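Local coordinates for PHD finger protein 14 (Danio rerio, PDB 7D86) that binds histone H3, preferring its unmodified form, through a tandem of zinc fingers, and represses PDGFRA expression in the regulation of mesenchymal cell proliferation, at residues Arg92-Val97 with Val116-Met121; Cys148-Cys153 with Lys186-Arg191; Ser169-Ala172 with Asp176-Asp179. All coordinates share one frame; numbering follows the deposited sequence.

How the contacts relate
All three contacts lie in the C-terminal two thirds of the PHD–zinc knuckle–PHD module. Contact 1 comes first along the chain and joins the hairpin of the C2HC pre-PHD finger (strands 85-87 and 93-95) to segment 116-121. Contacts 2 and 3 both fall in the second PHD finger, and contact 3 is nested inside the loop that contact 2 closes. Contact 3 lies at the turn between strands 168-170 and 181-183, about 15 Å from contact 2 between centres. Between centres, contact 1 is about 25 Å from contact 2 and about 21 Å from contact 3. None touches another, and contacts 1 and 2 each belong to a different zinc site of the histone-binding region.

Contact 1: Arg92-Val97 with Val116-Met121; sequences RWVHVV and VTLTEM. With ZN (zinc ion), chain C.
V94 faces V116 and L118 with a forked side chain whose two methyls go to different partners. Its CB is set back from the interface, and the touching begins one bond further out. V94 CG2 lies between the backbone N and the carbonyl carbon, since chi1 (-67°) turns CG1 anti to the carbonyl carbon, and it reaches into the isopropyl group of V116: V94 CG2 is 3.8 Å from V116 CG2, 3.9 Å from V116 CG1 and 4.0 Å from V116 CB, so it contacts the whole fork and not a single methyl. The two valine side chains cross obliquely. The other branch of V94, CG1, lies beside the backbone N and meets L118 more loosely, 4.2 Å from L118 CD1. V94 belongs to strand 93-95, which pairs antiparallel with strand 85-87 in the hairpin of the C2HC pre-PHD-type zinc finger. V116 hydrogen-bonds through its backbone to E87 and D89, so the later segment is tied to the hairpin at the end of the partner strand. While V94 points toward this segment, the next residue, H95, points away from it and binds zinc through ND1 at 2.0 Å. C75, C78 and C98 complete the site. The far nitrogen, H95 NE2, donates a hydrogen bond to D82 O, so zinc and D82 together fix the rotation of the ring, and F85 meets the ring at about 30° between planes.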
# COMPACT_ATOMS: atom_id res chain seq x y z
N ARG A 92 10.07 -13.19 3.03
CA ARG A 92 9.71 -12.06 3.87
C ARG A 92 8.39 -11.49 3.38
O ARG A 92 7.72 -12.08 2.53
CB ARG A 92 10.85 -11.04 3.87
CG ARG A 92 12.12 -11.61 4.50
CD ARG A 92 13.25 -10.58 4.57
NE ARG A 92 14.46 -11.16 5.14
CZ ARG A 92 15.34 -11.87 4.43
NH1 ARG A 92 16.42 -12.37 5.01
NH2 ARG A 92 15.12 -12.08 3.14
N TRP A 93 7.99 -10.35 3.93
CA TRP A 93 6.66 -9.81 3.71
C TRP A 93 6.74 -8.34 3.34
O TRP A 93 7.60 -7.60 3.83
CB TRP A 93 5.79 -9.99 4.96
CG TRP A 93 5.58 -11.44 5.28
CD1 TRP A 93 6.39 -12.25 6.04
CD2 TRP A 93 4.50 -12.27 4.84
NE1 TRP A 93 5.88 -13.52 6.10
CE2 TRP A 93 4.72 -13.56 5.37
CE3 TRP A 93 3.37 -12.03 4.06
CZ2 TRP A 93 3.83 -14.61 5.13
CZ3 TRP A 93 2.50 -13.07 3.82
CH2 TRP A 93 2.74 -14.35 4.35
N VAL A 94 5.85 -7.93 2.43
CA VAL A 94 5.70 -6.53 2.07
C VAL A 94 4.21 -6.21 1.94
O VAL A 94 3.40 -7.07 1.59
CB VAL A 94 6.44 -6.19 0.75
CG1 VAL A 94 7.95 -6.30 0.94
CG2 VAL A 94 5.97 -7.09 -0.38
N HIS A 95 3.85 -4.95 2.20
CA HIS A 95 2.50 -4.49 1.89
C HIS A 95 2.23 -4.61 0.40
O HIS A 95 3.10 -4.34 -0.44
CB HIS A 95 2.29 -3.03 2.31
CG HIS A 95 2.28 -2.81 3.78
ND1 HIS A 95 3.30 -2.16 4.44
CD2 HIS A 95 1.37 -3.15 4.73
CE1 HIS A 95 3.03 -2.12 5.73
NE2 HIS A 95 1.87 -2.71 5.93
N VAL A 96 1.00 -5.00 0.05
CA VAL A 96 0.56 -4.87 -1.33
C VAL A 96 0.74 -3.42 -1.80
O VAL A 96 1.22 -3.17 -2.90
CB VAL A 96 -0.90 -5.33 -1.47
CG1 VAL A 96 -1.46 -4.90 -2.82
CG2 VAL A 96 -1.00 -6.85 -1.30
N VAL A 97 0.37 -2.46 -0.95
CA VAL A 97 0.45 -1.06 -1.39
C VAL A 97 1.90 -0.64 -1.59
O VAL A 97 2.22 0.08 -2.55
CB VAL A 97 -0.31 -0.15 -0.41
CG1 VAL A 97 0.45 0.04 0.90
CG2 VAL A 97 -0.60 1.19 -1.05
N VAL A 116 6.05 -11.55 -4.42
CA VAL A 116 6.73 -10.30 -4.74
C VAL A 116 8.22 -10.58 -4.87
O VAL A 116 8.83 -11.22 -4.00
CB VAL A 116 6.45 -9.25 -3.66
CG1 VAL A 116 7.11 -7.92 -4.03
CG2 VAL A 116 4.95 -9.08 -3.47
N THR A 117 8.82 -10.11 -5.95
CA THR A 117 10.25 -10.26 -6.19
C THR A 117 10.92 -8.91 -5.97
O THR A 117 10.62 -7.94 -6.67
CB THR A 117 10.54 -10.77 -7.61
OG1 THR A 117 9.88 -12.02 -7.82
CG2 THR A 117 12.04 -10.95 -7.80
N LEU A 118 11.82 -8.86 -5.00
CA LEU A 118 12.65 -7.69 -4.75
C LEU A 118 14.04 -7.92 -5.33
O LEU A 118 14.61 -9.01 -5.19
CB LEU A 118 12.74 -7.39 -3.26
CG LEU A 118 11.40 -7.29 -2.52
CD1 LEU A 118 11.60 -6.89 -1.07
CD2 LEU A 118 10.47 -6.32 -3.23
N THR A 119 14.59 -6.90 -5.96
CA THR A 119 15.86 -6.97 -6.65
C THR A 119 16.98 -6.42 -5.78
O THR A 119 16.75 -5.78 -4.76
CB THR A 119 15.80 -6.19 -7.96
OG1 THR A 119 15.63 -4.80 -7.65
CG2 THR A 119 14.62 -6.66 -8.79
N GLU A 120 18.22 -6.67 -6.23
CA GLU A 120 19.37 -6.02 -5.61
C GLU A 120 19.17 -4.52 -5.55
O GLU A 120 19.55 -3.87 -4.57
CB GLU A 120 20.64 -6.34 -6.39
CG GLU A 120 21.04 -7.78 -6.43
CD GLU A 120 22.48 -7.95 -6.88
OE1 GLU A 120 23.38 -7.39 -6.21
OE2 GLU A 120 22.71 -8.61 -7.91
N MET A 121 18.60 -3.94 -6.62
CA MET A 121 18.37 -2.50 -6.65
C MET A 121 17.43 -2.08 -5.52
O MET A 121 17.71 -1.11 -4.80
CB MET A 121 17.82 -2.08 -8.02
CG MET A 121 18.80 -2.27 -9.19
SD MET A 121 19.05 -3.96 -9.81
CE MET A 121 17.54 -4.27 -10.72
ZN ZN C . 5.04 -1.49 3.71

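Contact 2: Cys148-Cys153 with Lys186-Arg191; sequences CDAGMC and KQHADR. With ZN (zinc ion), chain B.
H188 sets its imidazole against the loop of C148, A150 and C153, with its ND1 aimed at the zinc ion 2.1 Å away. The thiolates of C148 and C153 each bind the metal at 2.3 Å, and C185 supplies the fourth ligand. C153 SG lies in the plane of the H188 ring at its edge, 3.5 Å from H188 CE1, while C148 SG also approaches near the ring plane, 3.6 Å from H188 ND1. Both sulfurs thus lie at the edge of the ring that carries the coordinating ND1. In each cysteine SG is anti to the backbone N (172° and -178°), which carries both sulfurs toward the same ion. A150 approaches the root of the ring obliquely, its CB 3.7 Å from H188 CB. Its amide also supports the metal site: A150 N donates a nearly straight hydrogen bond (167°) to C148 SG, an N-H···S bond common in zinc knuckles, probably tempering the charge on the thiolate. A type II' turn from A150 to C153 then brings the second cysteine round. This is the second site of a cross-braced PHD finger, its ligands interleaved in sequence with C131, C134, H158 and C161 of the first site. Next to it, D149 OD2 accepts a hydrogen bond from A183 N of strand 181-183, and just past H188, D190 OD1 caps helix 191-204 by accepting from D193 N.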
# COMPACT_ATOMS: atom_id res chain seq x y z
N CYS A 148 7.37 12.53 -4.13
CA CYS A 148 6.27 13.20 -4.80
C CYS A 148 6.49 13.18 -6.30
O CYS A 148 7.62 13.31 -6.78
CB CYS A 148 6.14 14.65 -4.29
SG CYS A 148 4.96 15.69 -5.19
N ASP A 149 5.40 13.03 -7.05
CA ASP A 149 5.48 12.89 -8.50
C ASP A 149 5.17 14.18 -9.26
O ASP A 149 5.11 14.15 -10.49
CB ASP A 149 4.55 11.77 -8.97
CG ASP A 149 5.12 10.40 -8.67
OD1 ASP A 149 6.32 10.19 -8.93
OD2 ASP A 149 4.38 9.54 -8.15
N ALA A 150 4.97 15.29 -8.56
CA ALA A 150 4.69 16.56 -9.22
C ALA A 150 6.00 17.22 -9.63
O ALA A 150 6.95 17.28 -8.83
CB ALA A 150 3.88 17.48 -8.31
N GLY A 151 6.05 17.71 -10.87
CA GLY A 151 7.24 18.33 -11.41
C GLY A 151 8.53 17.62 -11.07
O GLY A 151 8.68 16.42 -11.34
N MET A 152 9.46 18.35 -10.46
CA MET A 152 10.70 17.78 -9.94
C MET A 152 10.74 17.83 -8.42
O MET A 152 11.81 17.95 -7.82
CB MET A 152 11.90 18.52 -10.54
CG MET A 152 12.00 18.42 -12.05
SD MET A 152 12.42 16.76 -12.62
CE MET A 152 10.95 16.33 -13.54
N CYS A 153 9.57 17.75 -7.78
CA CYS A 153 9.49 17.81 -6.33
C CYS A 153 10.22 16.64 -5.69
O CYS A 153 10.06 15.48 -6.10
CB CYS A 153 8.03 17.82 -5.87
SG CYS A 153 7.81 17.95 -4.08
N LYS A 186 1.88 16.74 0.31
CA LYS A 186 0.72 17.53 0.73
C LYS A 186 0.63 18.85 -0.03
O LYS A 186 -0.47 19.34 -0.30
CB LYS A 186 0.78 17.81 2.23
CG LYS A 186 0.67 16.58 3.12
CD LYS A 186 0.70 16.98 4.58
CE LYS A 186 0.83 15.77 5.49
NZ LYS A 186 0.90 16.16 6.92
N GLN A 187 1.77 19.44 -0.38
CA GLN A 187 1.70 20.73 -1.06
C GLN A 187 1.14 20.59 -2.47
O GLN A 187 0.52 21.53 -2.98
CB GLN A 187 3.09 21.38 -1.11
CG GLN A 187 3.07 22.82 -1.56
CD GLN A 187 4.45 23.43 -1.61
OE1 GLN A 187 5.46 22.74 -1.50
NE2 GLN A 187 4.51 24.75 -1.79
N HIS A 188 1.31 19.43 -3.10
CA HIS A 188 0.96 19.26 -4.50
C HIS A 188 -0.24 18.36 -4.73
O HIS A 188 -0.62 18.13 -5.89
CB HIS A 188 2.18 18.72 -5.26
CG HIS A 188 3.34 19.67 -5.28
ND1 HIS A 188 4.63 19.28 -4.98
CD2 HIS A 188 3.40 21.00 -5.56
CE1 HIS A 188 5.43 20.33 -5.07
NE2 HIS A 188 4.71 21.38 -5.42
N ALA A 189 -0.87 17.86 -3.68
CA ALA A 189 -1.93 16.88 -3.82
C ALA A 189 -3.25 17.54 -4.20
O ALA A 189 -3.49 18.72 -3.95
CB ALA A 189 -2.12 16.10 -2.53
N ASP A 190 -4.12 16.74 -4.82
CA ASP A 190 -5.51 17.12 -5.02
C ASP A 190 -6.20 17.15 -3.66
O ASP A 190 -6.30 16.12 -2.98
CB ASP A 190 -6.19 16.12 -5.95
CG ASP A 190 -7.60 16.52 -6.33
OD1 ASP A 190 -8.47 16.60 -5.43
OD2 ASP A 190 -7.84 16.76 -7.53
N ARG A 191 -6.70 18.33 -3.25
CA ARG A 191 -7.24 18.45 -1.89
C ARG A 191 -8.48 17.59 -1.70
O ARG A 191 -8.68 17.01 -0.63
CB ARG A 191 -7.55 19.91 -1.57
CG ARG A 191 -7.71 20.18 -0.07
CD ARG A 191 -8.08 21.63 0.23
NE ARG A 191 -7.18 22.57 -0.43
CZ ARG A 191 -6.08 23.07 0.12
NH1 ARG A 191 -5.74 22.73 1.35
NH2 ARG A 191 -5.31 23.91 -0.56
ZN ZN B . 5.52 17.65 -4.08

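Contact 3: Ser169-Ala172 with Asp176-Asp179; sequences SEAA and DIAD. With MG (magnesium ion), chain G.
I177 extends toward A171 because its CG1 stands anti to the carbonyl carbon (chi1 -58°) and the chain then runs on almost fully extended (chi2 -172°), carrying CD1 to 3.9 Å from A171 CB. This single methyl-to-methyl touch lies across the connection between strands 168-170 and 181-183, an antiparallel pair in the second PHD finger. A171 hydrogen-bonds through its backbone to P180, and its side chain touches F182 of strand 181-183 as well as I177. Next to this pair, toward the closed end of the loop, a water molecule bridges the backbones: it donates to A172 O at 2.6 Å and accepts from I177 N at 3.1 Å, linking backbones that do not bond directly across the two segments. D176 has left-handed backbone angles, both phi and psi near +55°, as the chain swings back toward the second strand. Inside the turn, E175 OE2 accepts a hydrogen bond from A172 N. Further along, D179 turns its carboxylate to a magnesium ion. D179 OD1 accepts a weak hydrogen bond from F181 N, while D179 OD2 binds the magnesium at 2.0 Å. Four waters also coordinate the ion: waters 3 and 4 face each other across it, and water 5 lies nearly opposite D179 OD2, 2.1 Å from the magnesium.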
# COMPACT_ATOMS: atom_id res chain seq x y z
N SER A 169 -2.42 7.90 -5.31
CA SER A 169 -3.44 7.91 -6.34
C SER A 169 -3.17 6.81 -7.35
O SER A 169 -2.03 6.38 -7.56
CB SER A 169 -3.49 9.27 -7.07
OG SER A 169 -3.72 10.34 -6.17
N GLU A 170 -4.24 6.35 -7.99
CA GLU A 170 -4.14 5.46 -9.14
C GLU A 170 -4.91 6.09 -10.29
O GLU A 170 -6.10 6.39 -10.14
CB GLU A 170 -4.69 4.07 -8.82
CG GLU A 170 -4.62 3.09 -10.00
CD GLU A 170 -5.19 1.72 -9.67
OE1 GLU A 170 -5.03 0.80 -10.50
OE2 GLU A 170 -5.79 1.56 -8.59
N ALA A 171 -4.23 6.30 -11.42
CA ALA A 171 -4.90 6.85 -12.59
C ALA A 171 -5.95 5.88 -13.12
O ALA A 171 -5.79 4.66 -13.05
CB ALA A 171 -3.88 7.18 -13.68
N ALA A 172 -7.03 6.43 -13.67
CA ALA A 172 -8.03 5.58 -14.28
C ALA A 172 -7.49 4.93 -15.55
O ALA A 172 -6.54 5.42 -16.18
CB ALA A 172 -9.29 6.38 -14.60
N ASP A 176 -4.68 6.23 -19.53
CA ASP A 176 -3.63 5.65 -20.37
C ASP A 176 -2.24 6.12 -19.95
O ASP A 176 -1.46 6.67 -20.73
CB ASP A 176 -3.90 5.98 -21.85
CG ASP A 176 -3.01 5.20 -22.78
OD1 ASP A 176 -2.42 4.20 -22.33
OD2 ASP A 176 -2.90 5.58 -23.97
N ILE A 177 -1.94 5.88 -18.67
CA ILE A 177 -0.63 6.14 -18.09
C ILE A 177 0.03 4.79 -17.82
O ILE A 177 -0.57 3.93 -17.17
CB ILE A 177 -0.75 6.98 -16.80
CG1 ILE A 177 -1.46 8.30 -17.11
CG2 ILE A 177 0.62 7.22 -16.18
CD1 ILE A 177 -1.48 9.29 -15.97
N ALA A 178 1.26 4.61 -18.32
CA ALA A 178 1.90 3.29 -18.30
C ALA A 178 2.08 2.78 -16.88
O ALA A 178 1.79 1.61 -16.59
CB ALA A 178 3.24 3.35 -19.03
N ASP A 179 2.56 3.64 -15.97
CA ASP A 179 2.59 3.38 -14.53
C ASP A 179 1.47 4.21 -13.92
O ASP A 179 1.64 5.41 -13.69
CB ASP A 179 3.95 3.78 -13.94
CG ASP A 179 4.10 3.47 -12.42
OD1 ASP A 179 3.21 2.88 -11.78
OD2 ASP A 179 5.14 3.86 -11.86
MG MG G . 5.46 3.04 -10.11
O HOH W 1 -4.17 4.67 -16.86
O HOH W 2 3.85 1.83 -9.90
O HOH W 3 6.64 1.65 -11.12
O HOH W 4 4.53 4.58 -9.06
O HOH W 5 6.22 2.08 -8.43